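Local coordinates for protein halogenase (Chondromyces crocatus, PDB 3E1T) that binds flavin-adenine dinucleotide and probably uses it to put chlorine on a precursor of the myxobacterial metabolite chondrochloren, at residues H44-S49 with Y193-N198; E130-I135 with R150-V155; G199-A204 with F220-L225. One frame throughout, in Å; residues are numbered along the deposited sequence.

Contacts 1 and 2 meet opposite ends of one FAD molecule: residues 44-49 of contact 1 run beside the isoalloxazine and reach back to a phosphate, whereas residues 130-135 of contact 2 hold the adenine. Their centres are 28 Å apart and their nearest atoms about 11 Å. Contact 3 is a close neighbour of contact 1, centre to centre 12 Å, and both draw on the large mixed sheet through strands 189-197 and 218-224. Trp221 joins them, its CZ2 lying 3.4 Å from Tyr193 CB, and it also touches the flavin nucleotide. From contact 2, contact 3 is remote, with 39 Å between centres.

Contact 1. Residues H44-S49 with Y193-N198; sequences HQIGES and YGYFEN. With FAD (flavin-adenine dinucleotide), chain C.
Polar contacts centre on the Tyr195 hydroxyl, which His44 and Glu48 both grip. His44 NE2 donates to Tyr195 OH at 2.8 Å, nearly straight and in the imidazole plane, and the hydroxyl in turn donates to Glu48 OE1 across a very short 2.5 Å. The His44 and Tyr195 rings meet tip to tip, their planes almost perpendicular, and Glu48 also comes tip to tip, its OE1 near the phenol plane. The other carboxylate oxygen, OE2, is bound by Ser231 OG, so both ends of this buried acid are held. A short bond of this kind would probably polarise the phenol O-H. The tip of Tyr193 also meets His44, its OH 3.4 Å from His44 CE1 in the imidazole plane.

Apolar packing is left to Ile46 and Tyr193. Ile46 holds CG1 anti to the backbone N (chi1 -167°), and the chi2 turn of 62° sets CD1 over one face of the Tyr193 ring, 3.8 Å from its centroid and displaced toward the CE1 side.

The loop, which follows strand 33-36 of the Rossmann-type FAD-binding part, thus rests on strand 189-197 of the large mixed sheet of this flavin-dependent halogenase, and its other side meets the cofactor.

Bonds to FAD follow the loop in order. Gln45 NE2 makes a weak bond to phosphate oxygen O2A, and Ile46 O accepts from ribityl O2'. Gly47 brings CA to 3.3 Å from flavin C4X; a side chain would clash with O2'. Ser49 pairs with the pyrimidine edge, its O accepting from flavin N3 at 2.7 Å and its N donating to O4.

Contact 2. Residues E130-I135 with R150-V155; sequences ERHEVI and RNTEGV. With FAD (flavin-adenine dinucleotide), chain C.
Glu133 and Arg150 form an antiparallel hydrogen-bonded pair, Glu133 N to Arg150 O at 3.1 Å and Arg150 N to Glu133 O at 3.0 Å, where strand 133-140 meets the end of strand 143-150. Next to the pair, His132 CA makes a CA-H...O contact with Arg150 O.

The His132 ring lies against the turn that follows. Asn151 CA stands 3.7 Å from its centroid, almost on the ring normal, a CH-pi contact, while Asn151 CB approaches CE1 over the same face. CG anti to the carbonyl carbon (chi1 -74°) starts the imidazole on this course, and Thr152 OG1 comes near its plane at the edge, 3.6 Å from His132 NE2. At the other end of the contact the aliphatic part of Arg150 crosses Ile135, Arg150 CG lying 3.8 Å from Ile135 CD1. The Arg150 guanidinium goes on to a weak bond with Gly154 O. Glu133, on the same face of the sheet as Arg150, extends to a salt bridge with Arg173; its charged end stays out of contact with the Arg150 guanidinium, and its CG comes 3.7 Å from FAD N6A.

Val134 hydrogen-bonds the adenine through its backbone: its N donates to FAD N1A, and its O accepts from N6A at 3.0 Å. Since Val134 lies next to the bridged Glu133, pairing with Arg150 probably helps fix the peptide groups that offer this donor and acceptor, a combination that matches the Watson-Crick edge of adenine.

Contact 3. Residues G199-A204 with F220-L225; sequences GKRLPA and FWYIPL
Tyr222 drives its hydroxyl into the backbone of the loop 199-204, where OH donates to Lys200 O at 2.6 Å. This is the tight part of the contact. CG, anti to the backbone N (chi1 -173°), starts the side chain toward the loop, and the accepting oxygen lies in the ring plane at its edge. Gly199 fits beside it: a CB there would clash with the hydroxyl, about 2.6 Å away. Helix 260-266 closes in as well, Tyr265 meeting the Tyr222 ring edge to face.

Arg201 makes the second half of the contact. Its guanidinium lies flat over Pro224, whose CB stands 3.4 Å above the plane, over the centre. The Arg201 side chain crosses that of Tyr222 at about a right angle, guanidinium and ring planes 73° apart. NH1 bonds Thr230 OG1 and, weakly, Lys200 O, while NH2 reaches Ser226 O. An alanine here would probably uncover Pro224 CB and leave Ser226 O and Thr230 OG1 without their arginine partner.

The outer side is looser. The Lys200 chain leads away from Tyr222 to a salt bridge with Glu264, and beyond Leu202 the loop runs on to the exposed Pro203 and Ala204.

A loop joining strands 189-197 and 210-215 is thereby fastened to strand 218-224, on the large mixed sheet that, in flavoprotein halogenases and related monooxygenases, accompanies the Rossmann-type FAD-binding part.

Contact 1. Residues H44-S49 with Y193-N198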
loop_
_atom_site.group_PDB
_atom_site.type_symbol
_atom_site.label_atom_id
_atom_site.label_comp_id
_atom_site.label_asym_id
_atom_site.label_seq_id
_atom_site.Cartn_x
_atom_site.Cartn_y
_atom_site.Cartn_z
ATOM N N HIS A 44 -15.183 4.418 -5.459
ATOM C CA HIS A 44 -14.627 4.224 -4.121
ATOM C C HIS A 44 -13.536 3.168 -4.096
ATOM O O HIS A 44 -13.674 2.102 -4.690
ATOM C CB HIS A 44 -15.703 3.817 -3.112
ATOM C CG HIS A 44 -15.153 3.481 -1.757
ATOM N ND1 HIS A 44 -14.823 2.196 -1.383
ATOM C CD2 HIS A 44 -14.854 4.268 -0.695
ATOM C CE1 HIS A 44 -14.356 2.202 -0.148
ATOM N NE2 HIS A 44 -14.365 3.449 0.292
ATOM N N GLN A 45 -12.466 3.479 -3.380
ATOM C CA GLN A 45 -11.432 2.515 -3.043
ATOM C C GLN A 45 -10.839 2.908 -1.670
ATOM O O GLN A 45 -10.766 4.095 -1.334
ATOM C CB GLN A 45 -10.382 2.466 -4.175
ATOM C CG GLN A 45 -9.113 1.620 -3.966
ATOM C CD GLN A 45 -9.333 0.159 -3.582
ATOM O OE1 GLN A 45 -10.272 -0.197 -2.881
ATOM N NE2 GLN A 45 -8.417 -0.688 -4.011
ATOM N N ILE A 46 -10.473 1.910 -0.868
ATOM C CA ILE A 46 -9.788 2.143 0.413
ATOM C C ILE A 46 -8.322 2.502 0.137
ATOM O O ILE A 46 -7.792 2.137 -0.896
ATOM C CB ILE A 46 -9.907 0.905 1.363
ATOM C CG1 ILE A 46 -9.470 1.250 2.799
ATOM C CG2 ILE A 46 -9.103 -0.292 0.825
ATOM C CD1 ILE A 46 -10.332 2.340 3.475
ATOM N N GLY A 47 -7.674 3.220 1.052
ATOM C CA GLY A 47 -6.281 3.610 0.876
ATOM C C GLY A 47 -6.116 5.118 0.788
ATOM O O GLY A 47 -5.648 5.637 -0.226
ATOM N N GLU A 48 -6.439 5.797 1.890
ATOM C CA GLU A 48 -6.703 7.239 1.921
ATOM C C GLU A 48 -5.564 8.098 2.475
ATOM O O GLU A 48 -5.395 9.254 2.079
ATOM C CB GLU A 48 -7.987 7.471 2.716
ATOM C CG GLU A 48 -9.223 6.864 2.024
ATOM C CD GLU A 48 -10.248 6.297 2.978
ATOM O OE1 GLU A 48 -11.431 6.201 2.585
ATOM O OE2 GLU A 48 -9.890 5.916 4.112
ATOM N N SER A 49 -4.758 7.529 3.357
ATOM C CA SER A 49 -3.677 8.271 3.992
ATOM C C SER A 49 -2.375 8.165 3.197
ATOM O O SER A 49 -1.845 7.070 2.984
ATOM C CB SER A 49 -3.487 7.791 5.439
ATOM O OG SER A 49 -2.830 8.777 6.223
ATOM N N TYR A 193 -14.216 -1.743 7.971
ATOM C CA TYR A 193 -14.203 -0.285 7.964
ATOM C C TYR A 193 -15.473 0.395 7.441
ATOM O O TYR A 193 -16.143 -0.121 6.548
ATOM C CB TYR A 193 -12.967 0.243 7.225
ATOM C CG TYR A 193 -12.993 0.042 5.732
ATOM C CD1 TYR A 193 -13.509 1.034 4.895
ATOM C CD2 TYR A 193 -12.487 -1.130 5.145
ATOM C CE1 TYR A 193 -13.536 0.871 3.525
ATOM C CE2 TYR A 193 -12.513 -1.309 3.760
ATOM C CZ TYR A 193 -13.040 -0.291 2.958
ATOM O OH TYR A 193 -13.098 -0.406 1.585
ATOM N N GLY A 194 -15.781 1.553 8.020
ATOM C CA GLY A 194 -16.877 2.399 7.561
ATOM C C GLY A 194 -16.531 3.878 7.604
ATOM O O GLY A 194 -15.364 4.259 7.775
ATOM N N TYR A 195 -17.551 4.715 7.451
ATOM C CA TYR A 195 -17.354 6.160 7.445
ATOM C C TYR A 195 -18.310 6.860 8.385
ATOM O O TYR A 195 -19.486 6.499 8.485
ATOM C CB TYR A 195 -17.482 6.718 6.032
ATOM C CG TYR A 195 -16.408 6.186 5.114
ATOM C CD1 TYR A 195 -15.228 6.885 4.929
ATOM C CD2 TYR A 195 -16.566 4.963 4.454
ATOM C CE1 TYR A 195 -14.233 6.396 4.093
ATOM C CE2 TYR A 195 -15.567 4.461 3.625
ATOM C CZ TYR A 195 -14.413 5.181 3.452
ATOM O OH TYR A 195 -13.432 4.705 2.629
ATOM N N PHE A 196 -17.788 7.859 9.083
ATOM C CA PHE A 196 -18.549 8.536 10.125
ATOM C C PHE A 196 -18.574 10.042 9.862
ATOM O O PHE A 196 -17.602 10.613 9.362
ATOM C CB PHE A 196 -17.957 8.205 11.501
ATOM C CG PHE A 196 -18.116 6.755 11.901
ATOM C CD1 PHE A 196 -19.132 6.373 12.772
ATOM C CD2 PHE A 196 -17.258 5.769 11.396
ATOM C CE1 PHE A 196 -19.293 5.034 13.143
ATOM C CE2 PHE A 196 -17.410 4.431 11.753
ATOM C CZ PHE A 196 -18.430 4.061 12.630
ATOM N N GLU A 197 -19.703 10.669 10.178
ATOM C CA GLU A 197 -19.858 12.115 10.038
ATOM C C GLU A 197 -19.865 12.782 11.405
ATOM O O GLU A 197 -20.497 12.277 12.330
ATOM C CB GLU A 197 -21.157 12.457 9.302
ATOM C CG GLU A 197 -21.063 12.343 7.789
ATOM C CD GLU A 197 -22.426 12.347 7.114
ATOM O OE1 GLU A 197 -23.385 11.780 7.686
ATOM O OE2 GLU A 197 -22.538 12.915 6.007
ATOM N N ASN A 198 -19.148 13.903 11.509
ATOM C CA ASN A 198 -19.166 14.798 12.685
ATOM C C ASN A 198 -18.376 14.292 13.891
ATOM O O ASN A 198 -18.678 14.640 15.044
ATOM C CB ASN A 198 -20.604 15.189 13.076
ATOM C CG ASN A 198 -21.355 15.854 11.937
ATOM O OD1 ASN A 198 -22.462 15.434 11.580
ATOM N ND2 ASN A 198 -20.756 16.888 11.353
HETATM P PA FAD C . -6.000 -0.236 -6.975
HETATM O O1A FAD C . -6.097 1.078 -6.246
HETATM O O2A FAD C . -6.738 -1.366 -6.344
HETATM O O5B FAD C . -6.592 -0.001 -8.460
HETATM C C5B FAD C . -6.591 -1.037 -9.430
HETATM C C4B FAD C . -7.611 -0.709 -10.525
HETATM O O4B FAD C . -7.721 -1.774 -11.448
HETATM C C3B FAD C . -9.002 -0.500 -9.936
HETATM O O3B FAD C . -9.462 0.765 -10.355
HETATM C C2B FAD C . -9.857 -1.596 -10.538
HETATM O O2B FAD C . -11.118 -1.094 -10.881
HETATM C C1B FAD C . -9.071 -1.988 -11.776
HETATM N N9A FAD C . -9.229 -3.386 -12.214
HETATM C C8A FAD C . -9.350 -4.524 -11.456
HETATM N N7A FAD C . -9.446 -5.578 -12.300
HETATM C C5A FAD C . -9.373 -5.134 -13.578
HETATM C C6A FAD C . -9.427 -5.768 -14.830
HETATM N N6A FAD C . -9.707 -7.073 -14.942
HETATM N N1A FAD C . -9.318 -5.004 -15.968
HETATM C C2A FAD C . -9.195 -3.641 -15.900
HETATM N N3A FAD C . -9.157 -3.028 -14.665
HETATM C C4A FAD C . -9.236 -3.758 -13.530
HETATM N N1 FAD C . -2.648 2.704 1.270
HETATM C C2 FAD C . -2.255 3.976 1.583
HETATM O O2 FAD C . -1.427 4.520 0.857
HETATM N N3 FAD C . -2.781 4.597 2.702
HETATM C C4 FAD C . -3.715 3.948 3.503
HETATM O O4 FAD C . -4.202 4.506 4.488
HETATM C C4X FAD C . -4.102 2.651 3.190
HETATM N N5 FAD C . -5.027 1.973 3.960
HETATM C C5X FAD C . -5.401 0.688 3.619
HETATM C C6 FAD C . -6.330 -0.012 4.397
HETATM C C7 FAD C . -6.700 -1.319 4.042
HETATM C C7M FAD C . -7.521 -2.130 5.005
HETATM C C8 FAD C . -6.141 -1.930 2.913
HETATM C C8M FAD C . -6.354 -3.396 2.613
HETATM C C9 FAD C . -5.227 -1.223 2.139
HETATM C C9A FAD C . -4.850 0.080 2.484
HETATM N N10 FAD C . -3.943 0.760 1.693
HETATM C C10 FAD C . -3.562 2.037 2.047
HETATM C "C1'" FAD C . -3.429 0.150 0.400
HETATM C "C2'" FAD C . -4.070 0.728 -0.867
HETATM O "O2'" FAD C . -5.440 0.383 -0.857
HETATM C "C3'" FAD C . -3.417 0.145 -2.130
HETATM O "O3'" FAD C . -2.039 -0.078 -1.926
HETATM C "C4'" FAD C . -3.514 1.028 -3.374
HETATM O "O4'" FAD C . -4.870 1.230 -3.703
HETATM C "C5'" FAD C . -2.807 0.337 -4.540
HETATM O "O5'" FAD C . -3.160 0.963 -5.743
HETATM P P FAD C . -3.162 0.157 -7.133
HETATM O O1P FAD C . -3.061 1.152 -8.270
HETATM O O2P FAD C . -2.015 -0.802 -7.188
HETATM O O3P FAD C . -4.489 -0.712 -7.117
#

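Contact 2. Residues E130-I135 with R150-V155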
loop_
_atom_site.group_PDB
_atom_site.type_symbol
_atom_site.label_atom_id
_atom_site.label_comp_id
_atom_site.label_asym_id
_atom_site.label_seq_id
_atom_site.Cartn_x
_atom_site.Cartn_y
_atom_site.Cartn_z
ATOM N N GLU A 130 -12.429 3.711 -19.762
ATOM C CA GLU A 130 -13.168 3.156 -18.635
ATOM C C GLU A 130 -14.188 2.140 -19.134
ATOM O O GLU A 130 -14.345 1.970 -20.345
ATOM C CB GLU A 130 -13.830 4.276 -17.828
ATOM C CG GLU A 130 -12.827 5.161 -17.096
ATOM C CD GLU A 130 -13.437 6.437 -16.530
ATOM O OE1 GLU A 130 -14.643 6.463 -16.212
ATOM O OE2 GLU A 130 -12.690 7.426 -16.394
ATOM N N ARG A 131 -14.869 1.469 -18.204
ATOM C CA ARG A 131 -15.821 0.385 -18.510
ATOM C C ARG A 131 -15.237 -0.762 -19.353
ATOM O O ARG A 131 -15.981 -1.509 -20.007
ATOM C CB ARG A 131 -17.115 0.926 -19.153
ATOM C CG ARG A 131 -18.007 1.768 -18.235
ATOM C CD ARG A 131 -18.117 1.194 -16.817
ATOM N NE ARG A 131 -18.717 -0.140 -16.776
ATOM C CZ ARG A 131 -19.931 -0.407 -16.301
ATOM N NH1 ARG A 131 -20.693 0.569 -15.813
ATOM N NH2 ARG A 131 -20.382 -1.657 -16.309
ATOM N N HIS A 132 -13.910 -0.897 -19.322
ATOM C CA HIS A 132 -13.192 -1.914 -20.080
ATOM C C HIS A 132 -12.482 -2.888 -19.134
ATOM O O HIS A 132 -11.511 -2.514 -18.454
ATOM C CB HIS A 132 -12.172 -1.254 -21.014
ATOM C CG HIS A 132 -12.772 -0.573 -22.213
ATOM N ND1 HIS A 132 -12.265 -0.733 -23.487
ATOM C CD2 HIS A 132 -13.817 0.281 -22.332
ATOM C CE1 HIS A 132 -12.972 -0.009 -24.337
ATOM N NE2 HIS A 132 -13.921 0.616 -23.661
ATOM N N GLU A 133 -12.961 -4.133 -19.096
ATOM C CA GLU A 133 -12.384 -5.169 -18.232
ATOM C C GLU A 133 -11.462 -6.130 -18.983
ATOM O O GLU A 133 -11.904 -6.849 -19.878
ATOM C CB GLU A 133 -13.489 -5.951 -17.514
ATOM C CG GLU A 133 -12.976 -7.079 -16.628
ATOM C CD GLU A 133 -14.069 -7.794 -15.846
ATOM O OE1 GLU A 133 -15.258 -7.725 -16.237
ATOM O OE2 GLU A 133 -13.728 -8.447 -14.838
ATOM N N VAL A 134 -10.184 -6.147 -18.599
ATOM C CA VAL A 134 -9.220 -7.115 -19.138
ATOM C C VAL A 134 -9.532 -8.517 -18.614
ATOM O O VAL A 134 -9.808 -8.710 -17.428
ATOM C CB VAL A 134 -7.758 -6.713 -18.837
ATOM C CG1 VAL A 134 -6.773 -7.794 -19.301
ATOM C CG2 VAL A 134 -7.429 -5.402 -19.515
ATOM N N ILE A 135 -9.511 -9.483 -19.530
ATOM C CA ILE A 135 -9.934 -10.850 -19.270
ATOM C C ILE A 135 -8.722 -11.769 -19.224
ATOM O O ILE A 135 -8.632 -12.675 -18.388
ATOM C CB ILE A 135 -10.923 -11.339 -20.380
ATOM C CG1 ILE A 135 -12.105 -10.370 -20.528
ATOM C CG2 ILE A 135 -11.436 -12.747 -20.093
ATOM C CD1 ILE A 135 -12.984 -10.263 -19.280
ATOM N N ARG A 150 -13.213 -6.895 -22.597
ATOM C CA ARG A 150 -14.566 -6.526 -23.019
ATOM C C ARG A 150 -14.681 -5.011 -22.917
ATOM O O ARG A 150 -14.302 -4.434 -21.893
ATOM C CB ARG A 150 -15.638 -7.161 -22.131
ATOM C CG ARG A 150 -15.376 -8.589 -21.693
ATOM C CD ARG A 150 -16.478 -9.061 -20.748
ATOM N NE ARG A 150 -17.702 -9.420 -21.469
ATOM C CZ ARG A 150 -18.900 -9.563 -20.905
ATOM N NH1 ARG A 150 -19.061 -9.370 -19.599
ATOM N NH2 ARG A 150 -19.946 -9.899 -21.648
ATOM N N ASN A 151 -15.196 -4.369 -23.965
ATOM C CA ASN A 151 -15.405 -2.920 -23.943
ATOM C C ASN A 151 -16.689 -2.548 -23.193
ATOM O O ASN A 151 -17.255 -3.383 -22.489
ATOM C CB ASN A 151 -15.349 -2.318 -25.362
ATOM C CG ASN A 151 -16.551 -2.691 -26.223
ATOM O OD1 ASN A 151 -17.514 -3.293 -25.753
ATOM N ND2 ASN A 151 -16.497 -2.315 -27.496
ATOM N N THR A 152 -17.139 -1.304 -23.341
ATOM C CA THR A 152 -18.300 -0.784 -22.608
ATOM C C THR A 152 -19.576 -1.621 -22.783
ATOM O O THR A 152 -20.297 -1.872 -21.814
ATOM C CB THR A 152 -18.561 0.687 -22.970
ATOM O OG1 THR A 152 -17.348 1.431 -22.800
ATOM C CG2 THR A 152 -19.636 1.277 -22.079
ATOM N N GLU A 153 -19.856 -2.045 -24.014
ATOM C CA GLU A 153 -20.890 -3.058 -24.257
ATOM C C GLU A 153 -20.289 -4.442 -23.975
ATOM O O GLU A 153 -19.112 -4.541 -23.627
ATOM C CB GLU A 153 -21.472 -2.952 -25.680
ATOM C CG GLU A 153 -20.449 -2.741 -26.805
ATOM C CD GLU A 153 -20.235 -1.274 -27.187
ATOM O OE1 GLU A 153 -20.405 -0.374 -26.329
ATOM O OE2 GLU A 153 -19.885 -1.021 -28.362
ATOM N N GLY A 154 -21.076 -5.507 -24.110
ATOM C CA GLY A 154 -20.567 -6.856 -23.821
ATOM C C GLY A 154 -19.482 -7.385 -24.756
ATOM O O GLY A 154 -19.140 -8.565 -24.702
ATOM N N VAL A 155 -18.918 -6.499 -25.577
ATOM C CA VAL A 155 -18.078 -6.870 -26.725
ATOM C C VAL A 155 -16.628 -7.236 -26.371
ATOM O O VAL A 155 -15.906 -6.448 -25.757
ATOM C CB VAL A 155 -18.117 -5.755 -27.819
ATOM C CG1 VAL A 155 -17.098 -6.008 -28.922
ATOM C CG2 VAL A 155 -19.523 -5.637 -28.410
HETATM P PA FAD C . -6.000 -0.236 -6.975
HETATM O O1A FAD C . -6.097 1.078 -6.246
HETATM O O2A FAD C . -6.738 -1.366 -6.344
HETATM O O5B FAD C . -6.592 -0.001 -8.460
HETATM C C5B FAD C . -6.591 -1.037 -9.430
HETATM C C4B FAD C . -7.611 -0.709 -10.525
HETATM O O4B FAD C . -7.721 -1.774 -11.448
HETATM C C3B FAD C . -9.002 -0.500 -9.936
HETATM O O3B FAD C . -9.462 0.765 -10.355
HETATM C C2B FAD C . -9.857 -1.596 -10.538
HETATM O O2B FAD C . -11.118 -1.094 -10.881
HETATM C C1B FAD C . -9.071 -1.988 -11.776
HETATM N N9A FAD C . -9.229 -3.386 -12.214
HETATM C C8A FAD C . -9.350 -4.524 -11.456
HETATM N N7A FAD C . -9.446 -5.578 -12.300
HETATM C C5A FAD C . -9.373 -5.134 -13.578
HETATM C C6A FAD C . -9.427 -5.768 -14.830
HETATM N N6A FAD C . -9.707 -7.073 -14.942
HETATM N N1A FAD C . -9.318 -5.004 -15.968
HETATM C C2A FAD C . -9.195 -3.641 -15.900
HETATM N N3A FAD C . -9.157 -3.028 -14.665
HETATM C C4A FAD C . -9.236 -3.758 -13.530
HETATM N N1 FAD C . -2.648 2.704 1.270
HETATM C C2 FAD C . -2.255 3.976 1.583
HETATM O O2 FAD C . -1.427 4.520 0.857
HETATM N N3 FAD C . -2.781 4.597 2.702
HETATM C C4 FAD C . -3.715 3.948 3.503
HETATM O O4 FAD C . -4.202 4.506 4.488
HETATM C C4X FAD C . -4.102 2.651 3.190
HETATM N N5 FAD C . -5.027 1.973 3.960
HETATM C C5X FAD C . -5.401 0.688 3.619
HETATM C C6 FAD C . -6.330 -0.012 4.397
HETATM C C7 FAD C . -6.700 -1.319 4.042
HETATM C C7M FAD C . -7.521 -2.130 5.005
HETATM C C8 FAD C . -6.141 -1.930 2.913
HETATM C C8M FAD C . -6.354 -3.396 2.613
HETATM C C9 FAD C . -5.227 -1.223 2.139
HETATM C C9A FAD C . -4.850 0.080 2.484
HETATM N N10 FAD C . -3.943 0.760 1.693
HETATM C C10 FAD C . -3.562 2.037 2.047
HETATM C "C1'" FAD C . -3.429 0.150 0.400
HETATM C "C2'" FAD C . -4.070 0.728 -0.867
HETATM O "O2'" FAD C . -5.440 0.383 -0.857
HETATM C "C3'" FAD C . -3.417 0.145 -2.130
HETATM O "O3'" FAD C . -2.039 -0.078 -1.926
HETATM C "C4'" FAD C . -3.514 1.028 -3.374
HETATM O "O4'" FAD C . -4.870 1.230 -3.703
HETATM C "C5'" FAD C . -2.807 0.337 -4.540
HETATM O "O5'" FAD C . -3.160 0.963 -5.743
HETATM P P FAD C . -3.162 0.157 -7.133
HETATM O O1P FAD C . -3.061 1.152 -8.270
HETATM O O2P FAD C . -2.015 -0.802 -7.188
HETATM O O3P FAD C . -4.489 -0.712 -7.117
#

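Contact 3. Residues G199-A204 with F220-L225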
loop_
_atom_site.group_PDB
_atom_site.type_symbol
_atom_site.label_atom_id
_atom_site.label_comp_id
_atom_site.label_asym_id
_atom_site.label_seq_id
_atom_site.Cartn_x
_atom_site.Cartn_y
_atom_site.Cartn_z
ATOM N N GLY A 199 -17.356 13.481 13.620
ATOM C CA GLY A 199 -16.479 12.979 14.670
ATOM C C GLY A 199 -15.428 13.992 15.068
ATOM O O GLY A 199 -15.133 14.935 14.322
ATOM N N LYS A 200 -14.840 13.778 16.239
ATOM C CA LYS A 200 -13.857 14.703 16.774
ATOM C C LYS A 200 -12.548 14.631 16.007
ATOM O O LYS A 200 -12.348 13.751 15.159
ATOM C CB LYS A 200 -13.609 14.434 18.261
ATOM C CG LYS A 200 -14.873 14.456 19.121
ATOM C CD LYS A 200 -14.572 14.891 20.544
ATOM C CE LYS A 200 -13.720 13.868 21.275
ATOM N NZ LYS A 200 -13.167 14.420 22.543
ATOM N N ARG A 201 -11.657 15.564 16.321
ATOM C CA ARG A 201 -10.358 15.655 15.680
ATOM C C ARG A 201 -9.231 15.712 16.710
ATOM O O ARG A 201 -9.456 16.025 17.888
ATOM C CB ARG A 201 -10.314 16.881 14.767
ATOM C CG ARG A 201 -11.359 16.866 13.642
ATOM C CD ARG A 201 -10.757 16.276 12.387
ATOM N NE ARG A 201 -11.726 16.000 11.324
ATOM C CZ ARG A 201 -12.447 14.886 11.230
ATOM N NH1 ARG A 201 -12.347 13.940 12.150
ATOM N NH2 ARG A 201 -13.264 14.712 10.206
ATOM N N LEU A 202 -8.019 15.393 16.260
ATOM C CA LEU A 202 -6.821 15.523 17.084
ATOM C C LEU A 202 -6.557 16.997 17.428
ATOM O O LEU A 202 -6.950 17.891 16.665
ATOM C CB LEU A 202 -5.610 14.893 16.382
ATOM C CG LEU A 202 -5.568 13.356 16.279
ATOM C CD1 LEU A 202 -4.502 12.921 15.296
ATOM C CD2 LEU A 202 -5.348 12.672 17.632
ATOM N N PRO A 203 -5.889 17.250 18.573
ATOM C CA PRO A 203 -5.677 18.602 19.103
ATOM C C PRO A 203 -4.688 19.436 18.297
ATOM O O PRO A 203 -4.230 19.006 17.236
ATOM C CB PRO A 203 -5.078 18.355 20.500
ATOM C CG PRO A 203 -5.183 16.899 20.764
ATOM C CD PRO A 203 -5.285 16.220 19.439
ATOM N N ALA A 204 -4.369 20.621 18.831
ATOM C CA ALA A 204 -3.246 21.457 18.386
ATOM C C ALA A 204 -3.387 21.820 16.910
ATOM O O ALA A 204 -4.513 22.087 16.470
ATOM C CB ALA A 204 -1.920 20.764 18.684
ATOM N N PHE A 220 -7.216 0.294 15.445
ATOM C CA PHE A 220 -8.079 1.137 14.627
ATOM C C PHE A 220 -7.261 2.160 13.858
ATOM O O PHE A 220 -6.247 2.657 14.360
ATOM C CB PHE A 220 -9.058 1.905 15.522
ATOM C CG PHE A 220 -10.368 1.226 15.732
ATOM C CD1 PHE A 220 -11.394 1.372 14.802
ATOM C CD2 PHE A 220 -10.596 0.478 16.880
ATOM C CE1 PHE A 220 -12.628 0.751 14.996
ATOM C CE2 PHE A 220 -11.816 -0.150 17.096
ATOM C CZ PHE A 220 -12.845 -0.010 16.158
ATOM N N TRP A 221 -7.691 2.477 12.643
ATOM C CA TRP A 221 -7.289 3.734 12.019
ATOM C C TRP A 221 -8.446 4.723 12.061
ATOM O O TRP A 221 -9.617 4.323 12.130
ATOM C CB TRP A 221 -6.765 3.548 10.588
ATOM C CG TRP A 221 -7.821 3.344 9.519
ATOM C CD1 TRP A 221 -8.618 4.302 8.955
ATOM C CD2 TRP A 221 -8.149 2.111 8.852
ATOM N NE1 TRP A 221 -9.446 3.741 8.003
ATOM C CE2 TRP A 221 -9.168 2.400 7.911
ATOM C CE3 TRP A 221 -7.695 0.787 8.975
ATOM C CZ2 TRP A 221 -9.733 1.419 7.090
ATOM C CZ3 TRP A 221 -8.247 -0.191 8.147
ATOM C CH2 TRP A 221 -9.268 0.132 7.220
ATOM N N TYR A 222 -8.107 6.009 12.015
ATOM C CA TYR A 222 -9.068 7.114 12.150
ATOM C C TYR A 222 -8.515 8.241 11.294
ATOM O O TYR A 222 -7.603 8.948 11.706
ATOM C CB TYR A 222 -9.171 7.563 13.613
ATOM C CG TYR A 222 -10.264 8.592 13.916
ATOM C CD1 TYR A 222 -11.534 8.181 14.310
ATOM C CD2 TYR A 222 -10.013 9.966 13.843
ATOM C CE1 TYR A 222 -12.540 9.107 14.607
ATOM C CE2 TYR A 222 -11.029 10.920 14.151
ATOM C CZ TYR A 222 -12.283 10.474 14.525
ATOM O OH TYR A 222 -13.302 11.363 14.837
ATOM N N ILE A 223 -9.035 8.361 10.080
ATOM C CA ILE A 223 -8.486 9.270 9.079
ATOM C C ILE A 223 -9.523 10.334 8.765
ATOM O O ILE A 223 -10.619 10.002 8.302
ATOM C CB ILE A 223 -8.124 8.534 7.775
ATOM C CG1 ILE A 223 -7.107 7.415 8.043
ATOM C CG2 ILE A 223 -7.615 9.523 6.720
ATOM C CD1 ILE A 223 -6.915 6.431 6.871
ATOM N N PRO A 224 -9.193 11.614 9.032
ATOM C CA PRO A 224 -10.110 12.687 8.646
ATOM C C PRO A 224 -10.011 12.978 7.150
ATOM O O PRO A 224 -8.911 13.225 6.624
ATOM C CB PRO A 224 -9.633 13.882 9.474
ATOM C CG PRO A 224 -8.151 13.626 9.712
ATOM C CD PRO A 224 -7.971 12.116 9.697
ATOM N N LEU A 225 -11.155 12.928 6.473
ATOM C CA LEU A 225 -11.220 13.180 5.032
ATOM C C LEU A 225 -11.707 14.591 4.706
ATOM O O LEU A 225 -11.331 15.175 3.689
ATOM C CB LEU A 225 -12.098 12.127 4.366
ATOM C CG LEU A 225 -11.558 10.699 4.532
ATOM C CD1 LEU A 225 -12.502 9.713 3.905
ATOM C CD2 LEU A 225 -10.145 10.588 3.930
#